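Local coordinates for protein decapping nuclease RAI1 (Scheffersomyces stipitis, PDB 5BTO) that removes NAD caps, and also hydrolyses m7G-capped and triphosphate 5' ends of RNA, as a metal-dependent decapping nuclease that binds RAT1 and stimulates its exoribonuclease activity, at residues Leu124-Leu128 against Ser327-Asn332. Residues are numbered along the deposited sequence; the frame is centred on the assembly and turned at random.
Sequences LPYNL and SGGKIN
Tyr126 lies in the curve of the loop Ser327-Asn332, a loop-to-loop contact in the PD-(D/E)XK nuclease fold of the DXO/Dom3Z family. It joins the turn that leads from helix 115-123 to strand 132-139 with the approach to helix 333-350, away from the annotated sites. The tight part is the phenol ring, held between Ile331 of the facing loop and its own neighbour Pro125. CA of Ile331 makes a CH-pi contact over one face, 3.7 Å from the ring centroid and 6° off the normal, while CB of Pro125 covers the opposite face. The beta-branched Ile331 suits this place because both branches border the ring: CG1, anti to the carbonyl carbon (chi1 -70°), lies 3.7 Å from Tyr126 CG, and CG2 comes near CD2. Its side chain also packs on Glu273 and Phe277 of helix 266-286. The loop's carbonyls gather round the ring: Gly328 O lies at the edge in plane, 3.5 Å from Tyr126 CE1, whereas Lys330 O approaches obliquely. Gly329 turns the chain with a positive phi (70°), a conformation easiest for a residue without CB. An alanine in place of Tyr126 would probably open a gap between Pro125 and Ile331 and deprive a water that links its hydroxyl to Ser327 of one partner. Asn332, a good N-cap residue, directs OD1 to Thr335 N at the start of helix 333-350. The looser side lies around the partly exposed Ser327, near Lys193 of the second subunit. Here the two hydroxyls do not meet directly, and a small side chain suffices: one water is hydrogen-bonded to both, 2.8 Å from Tyr126 OH and 2.7 Å from Ser327 OG.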
ATOM      1  N   LEU A 124      -2.623  -8.439  11.295  1.00 14.17           N
ATOM      2  CA  LEU A 124      -3.188  -8.703   9.962  1.00 13.23           C
ATOM      3  C   LEU A 124      -2.215  -9.236   8.890  1.00 14.31           C
ATOM      4  O   LEU A 124      -2.561 -10.161   8.162  1.00 15.42           O
ATOM      5  CB  LEU A 124      -3.948  -7.447   9.461  1.00 13.72           C
ATOM      6  CG  LEU A 124      -4.675  -7.510   8.110  1.00 15.97           C
ATOM      7  CD1 LEU A 124      -5.875  -6.551   8.086  1.00 18.49           C
ATOM      8  CD2 LEU A 124      -3.724  -7.202   6.939  1.00 16.29           C
ATOM      9  N   PRO A 125      -1.005  -8.660   8.785  1.00 14.66           N
ATOM     10  CA  PRO A 125      -0.104  -9.106   7.710  1.00 16.22           C
ATOM     11  C   PRO A 125       0.184 -10.608   7.737  1.00 16.22           C
ATOM     12  O   PRO A 125       0.543 -11.178   6.697  1.00 19.20           O
ATOM     13  CB  PRO A 125       1.185  -8.337   7.994  1.00 16.57           C
ATOM     14  CG  PRO A 125       0.731  -7.096   8.697  1.00 16.20           C
ATOM     15  CD  PRO A 125      -0.443  -7.526   9.541  1.00 14.56           C
ATOM     16  N   TYR A 126       0.050 -11.231   8.908  1.00 16.23           N
ATOM     17  CA  TYR A 126       0.399 -12.648   9.056  1.00 16.64           C
ATOM     18  C   TYR A 126      -0.840 -13.493   9.331  1.00 17.09           C
ATOM     19  O   TYR A 126      -0.751 -14.671   9.696  1.00 17.96           O
ATOM     20  CB  TYR A 126       1.497 -12.829  10.117  1.00 15.40           C
ATOM     21  CG  TYR A 126       2.703 -11.996   9.748  1.00 16.20           C
ATOM     22  CD1 TYR A 126       3.416 -12.257   8.572  1.00 18.00           C
ATOM     23  CD2 TYR A 126       3.092 -10.904  10.517  1.00 16.27           C
ATOM     24  CE1 TYR A 126       4.500 -11.476   8.203  1.00 18.91           C
ATOM     25  CE2 TYR A 126       4.179 -10.125  10.149  1.00 18.25           C
ATOM     26  CZ  TYR A 126       4.875 -10.416   8.991  1.00 19.29           C
ATOM     27  OH  TYR A 126       5.952  -9.640   8.621  1.00 19.76           O
ATOM     28  N   ASN A 127      -1.996 -12.882   9.099  1.00 16.19           N
ATOM     29  CA  ASN A 127      -3.285 -13.536   9.278  1.00 16.72           C
ATOM     30  C   ASN A 127      -4.246 -13.138   8.166  1.00 17.07           C
ATOM     31  O   ASN A 127      -5.345 -12.636   8.421  1.00 19.08           O
ATOM     32  CB  ASN A 127      -3.859 -13.184  10.648  1.00 18.58           C
ATOM     33  CG  ASN A 127      -3.100 -13.862  11.765  1.00 17.73           C
ATOM     34  OD1 ASN A 127      -3.306 -15.045  12.021  1.00 21.81           O
ATOM     35  ND2 ASN A 127      -2.182 -13.137  12.396  1.00 16.57           N
ATOM     36  N   LEU A 128      -3.829 -13.377   6.929  1.00 17.72           N
ATOM     37  CA  LEU A 128      -4.541 -12.816   5.781  1.00 17.60           C
ATOM     38  C   LEU A 128      -5.867 -13.506   5.465  1.00 19.42           C
ATOM     39  O   LEU A 128      -6.595 -13.077   4.572  1.00 21.74           O
ATOM     40  CB  LEU A 128      -3.642 -12.785   4.539  1.00 20.92           C
ATOM     41  CG  LEU A 128      -2.406 -11.888   4.661  1.00 22.39           C
ATOM     42  CD1 LEU A 128      -1.402 -12.181   3.555  1.00 23.64           C
ATOM     43  CD2 LEU A 128      -2.810 -10.423   4.658  1.00 23.12           C
ATOM     44  N   SER A 327       4.045  -8.697   2.535  1.00 47.39           N
ATOM     45  CA  SER A 327       4.376  -9.412   3.762  1.00 44.70           C
ATOM     46  C   SER A 327       3.289 -10.398   4.143  1.00 45.62           C
ATOM     47  O   SER A 327       2.286 -10.035   4.775  1.00 44.23           O
ATOM     48  CB  SER A 327       4.628  -8.447   4.928  1.00 40.92           C
ATOM     49  OG  SER A 327       5.871  -7.784   4.796  1.00 35.49           O
ATOM     50  N   GLY A 328       3.476 -11.627   3.677  1.00 47.74           N
ATOM     51  CA  GLY A 328       2.926 -12.819   4.295  1.00 44.95           C
ATOM     52  C   GLY A 328       4.193 -13.508   4.750  1.00 37.90           C
ATOM     53  O   GLY A 328       5.165 -12.816   5.018  1.00 38.47           O
ATOM     54  N   GLY A 329       4.220 -14.839   4.808  1.00 33.27           N
ATOM     55  CA  GLY A 329       5.449 -15.544   5.137  1.00 30.98           C
ATOM     56  C   GLY A 329       5.914 -15.389   6.578  1.00 26.99           C
ATOM     57  O   GLY A 329       5.100 -15.258   7.482  1.00 28.27           O
ATOM     58  N   LYS A 330       7.230 -15.423   6.784  1.00 22.69           N
ATOM     59  CA  LYS A 330       7.832 -15.339   8.118  1.00 21.56           C
ATOM     60  C   LYS A 330       7.317 -14.147   8.926  1.00 18.61           C
ATOM     61  O   LYS A 330       7.386 -13.001   8.467  1.00 20.46           O
ATOM     62  CB  LYS A 330       9.354 -15.239   7.972  1.00 24.70           C
ATOM     63  CG  LYS A 330      10.115 -14.951   9.247  1.00 29.19           C
ATOM     64  CD  LYS A 330      10.364 -16.206  10.039  1.00 30.55           C
ATOM     65  CE  LYS A 330      11.283 -15.915  11.208  1.00 29.64           C
ATOM     66  NZ  LYS A 330      11.722 -17.152  11.880  1.00 31.35           N
ATOM     67  N   ILE A 331       6.798 -14.416  10.125  1.00 17.43           N
ATOM     68  CA  ILE A 331       6.336 -13.346  11.011  1.00 17.66           C
ATOM     69  C   ILE A 331       7.515 -12.461  11.396  1.00 18.81           C
ATOM     70  O   ILE A 331       8.588 -12.951  11.738  1.00 20.14           O
ATOM     71  CB  ILE A 331       5.665 -13.907  12.291  1.00 18.66           C
ATOM     72  CG1 ILE A 331       4.322 -14.558  11.937  1.00 22.33           C
ATOM     73  CG2 ILE A 331       5.463 -12.804  13.324  1.00 19.65           C
ATOM     74  CD1 ILE A 331       3.699 -15.390  13.047  1.00 23.02           C
ATOM     75  N   ASN A 332       7.298 -11.152  11.330  1.00 18.21           N
ATOM     76  CA  ASN A 332       8.297 -10.161  11.699  1.00 18.34           C
ATOM     77  C   ASN A 332       7.565  -9.083  12.474  1.00 16.73           C
ATOM     78  O   ASN A 332       6.704  -8.403  11.923  1.00 17.83           O
ATOM     79  CB  ASN A 332       8.956  -9.579  10.442  1.00 19.85           C
ATOM     80  CG  ASN A 332      10.035  -8.547  10.753  1.00 24.38           C
ATOM     81  OD1 ASN A 332       9.880  -7.714  11.640  1.00 25.16           O
ATOM     82  ND2 ASN A 332      11.142  -8.605  10.012  1.00 29.79           N
TER
HETATM   83  O   HOH W   1       7.245  -9.650   6.186  1.00 40.87           O